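Local coordinates for hemolysin-related protein (Vibrio cholerae serotype O1, PDB 6MLT) that forms part of the biofilm matrix as a secreted, calcium-binding protein, probably helping biofilms adhere through its lectin-like, carbohydrate-binding domain, at residues Ile93-Ala101 with Glu112-Thr120; Met32-Leu40 with Thr570-Phe578. All coordinates share one frame; numbering follows the deposited sequence.

Contact 1. Residues Ile93-Ala101 with Glu112-Thr120; sequences IADARYAPA and EIVSTSALT. With NA (sodium ion), chain D.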
# COMPACT_ATOMS: atom_id res chain seq x y z
N ILE A 93 -15.73 22.36 15.70
CA ILE A 93 -14.53 22.06 16.47
C ILE A 93 -14.17 20.59 16.30
O ILE A 93 -15.02 19.70 16.45
CB ILE A 93 -14.74 22.41 17.96
CG1 ILE A 93 -15.02 23.91 18.13
CG2 ILE A 93 -13.51 22.01 18.78
CD1 ILE A 93 -13.87 24.81 17.73
N ALA A 94 -12.90 20.34 15.98
CA ALA A 94 -12.34 19.00 15.97
C ALA A 94 -11.01 19.04 16.71
O ALA A 94 -10.41 20.11 16.89
CB ALA A 94 -12.13 18.49 14.55
N ASP A 95 -10.54 17.88 17.15
CA ASP A 95 -9.22 17.85 17.74
C ASP A 95 -8.19 18.31 16.72
O ASP A 95 -8.28 17.97 15.53
CB ASP A 95 -8.87 16.46 18.25
CG ASP A 95 -7.69 16.49 19.21
OD1 ASP A 95 -7.91 16.81 20.40
OD2 ASP A 95 -6.55 16.24 18.77
N ALA A 96 -7.24 19.12 17.17
CA ALA A 96 -6.26 19.72 16.27
C ALA A 96 -5.02 18.85 16.06
O ALA A 96 -4.17 19.20 15.25
CB ALA A 96 -5.83 21.09 16.81
N ARG A 97 -4.92 17.72 16.77
CA ARG A 97 -3.74 16.87 16.68
C ARG A 97 -3.88 15.72 15.69
O ARG A 97 -2.87 15.15 15.28
CB ARG A 97 -3.40 16.28 18.06
CG ARG A 97 -3.10 17.33 19.12
CD ARG A 97 -3.16 16.75 20.52
NE ARG A 97 -4.53 16.48 20.93
CZ ARG A 97 -4.90 16.18 22.17
NH1 ARG A 97 -3.99 16.08 23.13
NH2 ARG A 97 -6.18 15.97 22.44
N TYR A 98 -5.10 15.38 15.30
CA TYR A 98 -5.36 14.26 14.40
C TYR A 98 -6.09 14.76 13.16
O TYR A 98 -7.05 15.53 13.27
CB TYR A 98 -6.18 13.17 15.09
CG TYR A 98 -5.48 12.50 16.25
CD1 TYR A 98 -4.69 11.38 16.06
CD2 TYR A 98 -5.63 12.99 17.55
CE1 TYR A 98 -4.06 10.75 17.13
CE2 TYR A 98 -5.00 12.37 18.62
CZ TYR A 98 -4.21 11.26 18.40
OH TYR A 98 -3.58 10.63 19.45
N ALA A 99 -5.64 14.31 12.00
CA ALA A 99 -6.35 14.66 10.78
C ALA A 99 -7.73 14.01 10.79
O ALA A 99 -7.87 12.86 11.23
CB ALA A 99 -5.57 14.19 9.55
N PRO A 100 -8.76 14.71 10.33
CA PRO A 100 -10.04 14.04 10.09
C PRO A 100 -9.94 13.08 8.92
O PRO A 100 -8.86 12.91 8.34
CB PRO A 100 -11.01 15.20 9.80
CG PRO A 100 -10.16 16.33 9.39
CD PRO A 100 -8.81 16.15 10.02
N ALA A 101 -11.05 12.42 8.58
CA ALA A 101 -11.11 11.51 7.45
C ALA A 101 -12.32 11.87 6.61
O ALA A 101 -13.33 12.34 7.13
CB ALA A 101 -11.22 10.05 7.90
N GLU A 112 -18.31 13.55 2.54
CA GLU A 112 -18.55 13.78 3.96
C GLU A 112 -17.22 13.80 4.72
O GLU A 112 -16.26 13.14 4.32
CB GLU A 112 -19.44 12.69 4.57
CG GLU A 112 -20.93 12.86 4.28
CD GLU A 112 -21.34 12.32 2.92
OE1 GLU A 112 -20.83 11.25 2.52
OE2 GLU A 112 -22.17 12.97 2.24
N ILE A 113 -17.18 14.54 5.82
CA ILE A 113 -15.96 14.76 6.60
C ILE A 113 -16.20 14.28 8.02
O ILE A 113 -17.09 14.79 8.70
CB ILE A 113 -15.55 16.24 6.59
CG1 ILE A 113 -15.36 16.71 5.14
CG2 ILE A 113 -14.28 16.45 7.40
CD1 ILE A 113 -15.29 18.21 5.01
N VAL A 114 -15.40 13.31 8.47
CA VAL A 114 -15.60 12.64 9.75
C VAL A 114 -14.55 13.14 10.73
O VAL A 114 -13.35 13.16 10.42
CB VAL A 114 -15.52 11.11 9.62
CG1 VAL A 114 -15.97 10.44 10.91
CG2 VAL A 114 -16.36 10.63 8.45
N SER A 115 -14.99 13.54 11.92
CA SER A 115 -14.06 14.03 12.94
C SER A 115 -14.73 13.97 14.30
O SER A 115 -15.93 13.75 14.43
CB SER A 115 -13.61 15.46 12.63
OG SER A 115 -14.62 16.39 12.99
N THR A 116 -13.92 14.22 15.34
CA THR A 116 -14.45 14.41 16.68
C THR A 116 -13.45 15.24 17.48
O THR A 116 -12.37 15.60 17.00
CB THR A 116 -14.74 13.06 17.36
OG1 THR A 116 -15.56 13.27 18.52
CG2 THR A 116 -13.45 12.35 17.76
N SER A 117 -13.84 15.55 18.72
CA SER A 117 -12.96 16.21 19.67
C SER A 117 -13.24 15.64 21.06
O SER A 117 -14.19 14.89 21.26
CB SER A 117 -13.18 17.73 19.68
OG SER A 117 -14.27 18.05 20.53
N ALA A 118 -12.41 16.03 22.02
CA ALA A 118 -12.64 15.64 23.40
C ALA A 118 -13.77 16.43 24.04
O ALA A 118 -14.17 16.11 25.16
CB ALA A 118 -11.36 15.82 24.22
N LEU A 119 -14.28 17.45 23.35
CA LEU A 119 -15.29 18.34 23.90
C LEU A 119 -16.71 17.96 23.49
O LEU A 119 -17.66 18.58 23.97
CB LEU A 119 -15.02 19.78 23.44
CG LEU A 119 -13.58 20.27 23.59
CD1 LEU A 119 -13.44 21.69 23.07
CD2 LEU A 119 -13.12 20.19 25.04
N THR A 120 -16.87 16.97 22.61
CA THR A 120 -18.18 16.54 22.14
C THR A 120 -18.38 15.05 22.42
O THR A 120 -17.42 14.28 22.39
CB THR A 120 -18.35 16.79 20.63
OG1 THR A 120 -19.61 16.28 20.19
CG2 THR A 120 -17.27 16.10 19.84
NA NA D . -21.96 11.69 0.33
O HOH W 1 -15.69 17.07 15.50
O HOH W 2 -16.21 19.35 19.02
O HOH W 3 -10.24 17.72 21.36
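In the FG-GAP-like part of the beta-propeller, Ala101 and Val114 form an antiparallel hydrogen-bonded pair between strands 101-103 and 112-115 of one blade. Val114 N reaches Ala101 O at 2.6 Å, almost in line with the carbonyl, and Ala101 N returns a bond to Val114 O at 3.0 Å. Just before the pair, Pro100 lays CB 3.2 Å from Val114 O and against the CB of Ser115, an apolar ring that suits this buried spot.

Residues 96-99 bow away, and the chains meet again where Asp95 N donates to Thr116 O (2.9 Å). Here Ala94 is small enough to bring its CB within 3.6 Å of Ser115 OG. Two waters on Ile93 O lead separately to Ser115 OG and Ser117 OG.

In Asp95, CG anti to the backbone N (chi1 -164°) carries OD2 to Arg97 N, making an Asx turn. Arg97 NE and NH2 grip the carboxylate side-on, and a third water links OD1 to Ala118 N. Glu112 chelates sodium through OE1 (2.5 Å) and OE2 (2.3 Å), alongside Asp104, Asp106, Asp108 and the Leu110 carbonyl; Leu105 N also bonds to OE1. Backbone bonds thus join the segments twice; waters bridge the second meeting, where the salt bridge within 93-101 steadies Asp95.

Contact 2. Residues Met32-Leu40 with Thr570-Phe578; sequences MAAPIVVQL and TRIWNQYAF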
# COMPACT_ATOMS: atom_id res chain seq x y z
N MET A 32 -1.05 21.68 12.88
CA MET A 32 -0.07 20.68 13.27
C MET A 32 -0.61 19.26 13.09
O MET A 32 -0.17 18.33 13.79
CB MET A 32 0.39 20.92 14.72
CG MET A 32 1.69 20.20 15.11
SD MET A 32 2.62 21.05 16.41
CE MET A 32 1.36 21.21 17.69
N ALA A 33 -1.55 19.07 12.16
CA ALA A 33 -2.05 17.76 11.80
C ALA A 33 -2.00 17.62 10.28
O ALA A 33 -2.14 18.61 9.55
CB ALA A 33 -3.48 17.52 12.30
N ALA A 34 -1.80 16.40 9.82
CA ALA A 34 -1.56 16.17 8.41
C ALA A 34 -2.76 16.64 7.58
O ALA A 34 -3.91 16.46 8.00
CB ALA A 34 -1.28 14.68 8.14
N PRO A 35 -2.53 17.22 6.41
CA PRO A 35 -3.65 17.69 5.58
C PRO A 35 -4.34 16.53 4.88
O PRO A 35 -3.76 15.48 4.63
CB PRO A 35 -2.97 18.62 4.57
CG PRO A 35 -1.60 18.02 4.41
CD PRO A 35 -1.23 17.41 5.74
N ILE A 36 -5.61 16.77 4.55
CA ILE A 36 -6.47 15.83 3.83
C ILE A 36 -6.86 16.48 2.51
O ILE A 36 -7.06 17.69 2.46
CB ILE A 36 -7.73 15.50 4.67
CG1 ILE A 36 -7.34 14.76 5.96
CG2 ILE A 36 -8.74 14.73 3.86
CD1 ILE A 36 -6.55 13.53 5.75
N VAL A 37 -6.98 15.67 1.46
CA VAL A 37 -7.21 16.18 0.11
C VAL A 37 -8.41 15.45 -0.50
O VAL A 37 -8.35 14.24 -0.73
CB VAL A 37 -5.97 16.00 -0.79
CG1 VAL A 37 -6.26 16.48 -2.22
CG2 VAL A 37 -4.79 16.75 -0.21
N VAL A 38 -9.46 16.21 -0.80
CA VAL A 38 -10.69 15.69 -1.39
C VAL A 38 -11.38 16.82 -2.14
O VAL A 38 -11.12 18.00 -1.90
CB VAL A 38 -11.66 15.11 -0.33
CG1 VAL A 38 -11.13 13.79 0.23
CG2 VAL A 38 -11.88 16.13 0.80
N GLN A 39 -12.29 16.45 -3.05
CA GLN A 39 -13.07 17.43 -3.82
C GLN A 39 -14.23 17.97 -2.99
O GLN A 39 -15.03 17.20 -2.45
CB GLN A 39 -13.63 16.79 -5.09
CG GLN A 39 -12.60 16.17 -6.02
CD GLN A 39 -11.94 17.17 -6.94
OE1 GLN A 39 -12.30 18.35 -6.97
NE2 GLN A 39 -10.98 16.70 -7.72
N LEU A 40 -14.36 19.30 -2.92
CA LEU A 40 -15.41 19.91 -2.10
C LEU A 40 -16.27 20.95 -2.80
O LEU A 40 -17.28 21.37 -2.21
CB LEU A 40 -14.79 20.56 -0.85
CG LEU A 40 -14.11 19.60 0.13
CD1 LEU A 40 -13.41 20.39 1.23
CD2 LEU A 40 -15.09 18.61 0.73
N THR A 570 -1.48 10.76 -6.69
CA THR A 570 -2.88 10.52 -6.35
C THR A 570 -3.69 11.81 -6.44
O THR A 570 -3.21 12.90 -6.12
CB THR A 570 -2.99 9.95 -4.93
OG1 THR A 570 -4.37 9.67 -4.63
CG2 THR A 570 -2.46 10.93 -3.90
N ARG A 571 -4.95 11.67 -6.87
CA ARG A 571 -5.90 12.77 -6.86
C ARG A 571 -6.54 12.99 -5.50
O ARG A 571 -7.30 13.95 -5.33
CB ARG A 571 -7.03 12.51 -7.86
CG ARG A 571 -6.60 12.31 -9.31
CD ARG A 571 -6.12 13.58 -9.96
NE ARG A 571 -6.93 14.77 -9.68
CZ ARG A 571 -8.05 15.10 -10.32
NH1 ARG A 571 -8.55 14.33 -11.27
NH2 ARG A 571 -8.67 16.22 -10.00
N ILE A 572 -6.29 12.11 -4.53
CA ILE A 572 -7.04 12.12 -3.28
C ILE A 572 -6.14 11.57 -2.18
O ILE A 572 -5.40 10.60 -2.38
CB ILE A 572 -8.34 11.30 -3.42
CG1 ILE A 572 -9.15 11.32 -2.12
CG2 ILE A 572 -8.04 9.86 -3.84
CD1 ILE A 572 -10.60 10.92 -2.32
N TRP A 573 -6.21 12.19 -1.00
CA TRP A 573 -5.51 11.72 0.19
C TRP A 573 -6.48 11.93 1.34
O TRP A 573 -6.48 12.97 2.00
CB TRP A 573 -4.20 12.47 0.40
CG TRP A 573 -3.32 11.85 1.44
CD1 TRP A 573 -3.57 11.77 2.78
CD2 TRP A 573 -2.05 11.22 1.23
NE1 TRP A 573 -2.52 11.14 3.42
CE2 TRP A 573 -1.58 10.79 2.49
CE3 TRP A 573 -1.26 10.99 0.09
CZ2 TRP A 573 -0.36 10.14 2.65
CZ3 TRP A 573 -0.04 10.34 0.25
CH2 TRP A 573 0.40 9.92 1.52
N ASN A 574 -7.34 10.94 1.56
CA ASN A 574 -8.57 11.18 2.29
C ASN A 574 -8.49 10.85 3.77
O ASN A 574 -9.44 11.15 4.50
CB ASN A 574 -9.70 10.36 1.65
CG ASN A 574 -9.54 8.89 1.90
OD1 ASN A 574 -8.55 8.29 1.49
ND2 ASN A 574 -10.50 8.31 2.60
N GLN A 575 -7.40 10.25 4.23
CA GLN A 575 -7.25 9.90 5.63
C GLN A 575 -5.77 9.77 5.94
O GLN A 575 -4.93 9.68 5.04
CB GLN A 575 -8.01 8.61 5.97
CG GLN A 575 -7.52 7.37 5.25
CD GLN A 575 -8.35 6.13 5.53
OE1 GLN A 575 -9.55 6.22 5.81
NE2 GLN A 575 -7.73 4.97 5.42
N TYR A 576 -5.46 9.75 7.23
CA TYR A 576 -4.06 9.68 7.66
C TYR A 576 -3.43 8.35 7.28
O TYR A 576 -2.24 8.29 6.94
CB TYR A 576 -4.00 9.91 9.17
CG TYR A 576 -2.61 10.00 9.73
CD1 TYR A 576 -1.95 8.86 10.16
CD2 TYR A 576 -1.97 11.22 9.85
CE1 TYR A 576 -0.68 8.93 10.68
CE2 TYR A 576 -0.68 11.31 10.38
CZ TYR A 576 -0.05 10.15 10.79
OH TYR A 576 1.21 10.21 11.31
N ALA A 577 -4.20 7.27 7.35
CA ALA A 577 -3.73 5.93 6.98
C ALA A 577 -4.04 5.64 5.51
O ALA A 577 -4.71 4.68 5.14
CB ALA A 577 -4.37 4.88 7.88
N PHE A 578 -3.51 6.51 4.65
CA PHE A 578 -3.79 6.45 3.22
C PHE A 578 -2.91 5.41 2.54
O PHE A 578 -1.69 5.39 2.74
CB PHE A 578 -3.57 7.81 2.57
CG PHE A 578 -3.75 7.79 1.09
CD1 PHE A 578 -5.01 7.81 0.54
CD2 PHE A 578 -2.65 7.70 0.25
CE1 PHE A 578 -5.18 7.77 -0.83
CE2 PHE A 578 -2.82 7.65 -1.12
CZ PHE A 578 -4.07 7.69 -1.66
O HOH W 4 -10.20 13.93 -6.65
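Val37 and Trp573 make a single antiparallel bridge that lays the C-terminal segment 570-578 along strand 36-38, probably helping to join the two ends of the chain where the propeller closes. Val37 N donates to Trp573 O at 2.8 Å, from above the carbonyl plane, and Trp573 N answers in the plane of Val37 O, on a lone pair.

The side chains interlock on both sides of this bridge. On one side Val38 pushes CG1 into the notch between Ile572 and the CB of Asn574, 3.9 Å from Ile572 CD1; branched aliphatic chains suit such a buried apolar hollow. Ile36 fills the next one with two branches. Its CG2, anti to the backbone N, rests on the carbonyl oxygens of Trp573 and Asn574, while the bend at chi2 (-56°) brings CD1 to 3.7 Å from Gln575 CA. On the other side the CB atoms of Val37 and Trp573 abut, and Val37 also meets Ile538 and Ala527. Farther along, the methyl of Ala34 leaves room for the Tyr576 ring and touches CD2 at 3.9 Å.

Polar ends gather at the far end. The amide of Gln39 and the guanidinium of Arg571 stand nearly perpendicular (89°) and share no bond, both being donors where they approach. Gln39 NE2 serves Asp53 O, in a calcium-binding residue, and Arg571 serves carbonyls of Glu51, Asp528 and Leu529. One water links the Gln39 side chain to the Arg571 backbone, accepting from Gln39 NE2 at 3.1 Å and donating to Arg571 O at 3.2 Å.

Overall arrangement
Both contacts are largely buried, but contact 2 lies deeper, its centre about 15 Å from the centre of the chain, against about 25 Å for the centre of contact 1, whose Leu119 is exposed. Contact 1 joins neighbouring parts of the sequence, whereas contact 2 brings together segments more than 500 residues apart. They pack against each other: Ala99 CB lies 3.2 Å from Ala34 O, and Pro100 O lies 3.4 Å from Ile36 CG1. Strand 56-63 backs both, and Asn574 also bonds to Ala102, next to contact 1. Both rest on backbone hydrogen bonds; contact 1 adds three bridging waters beside a sodium site, contact 2 interlocking aliphatic side chains and a single water.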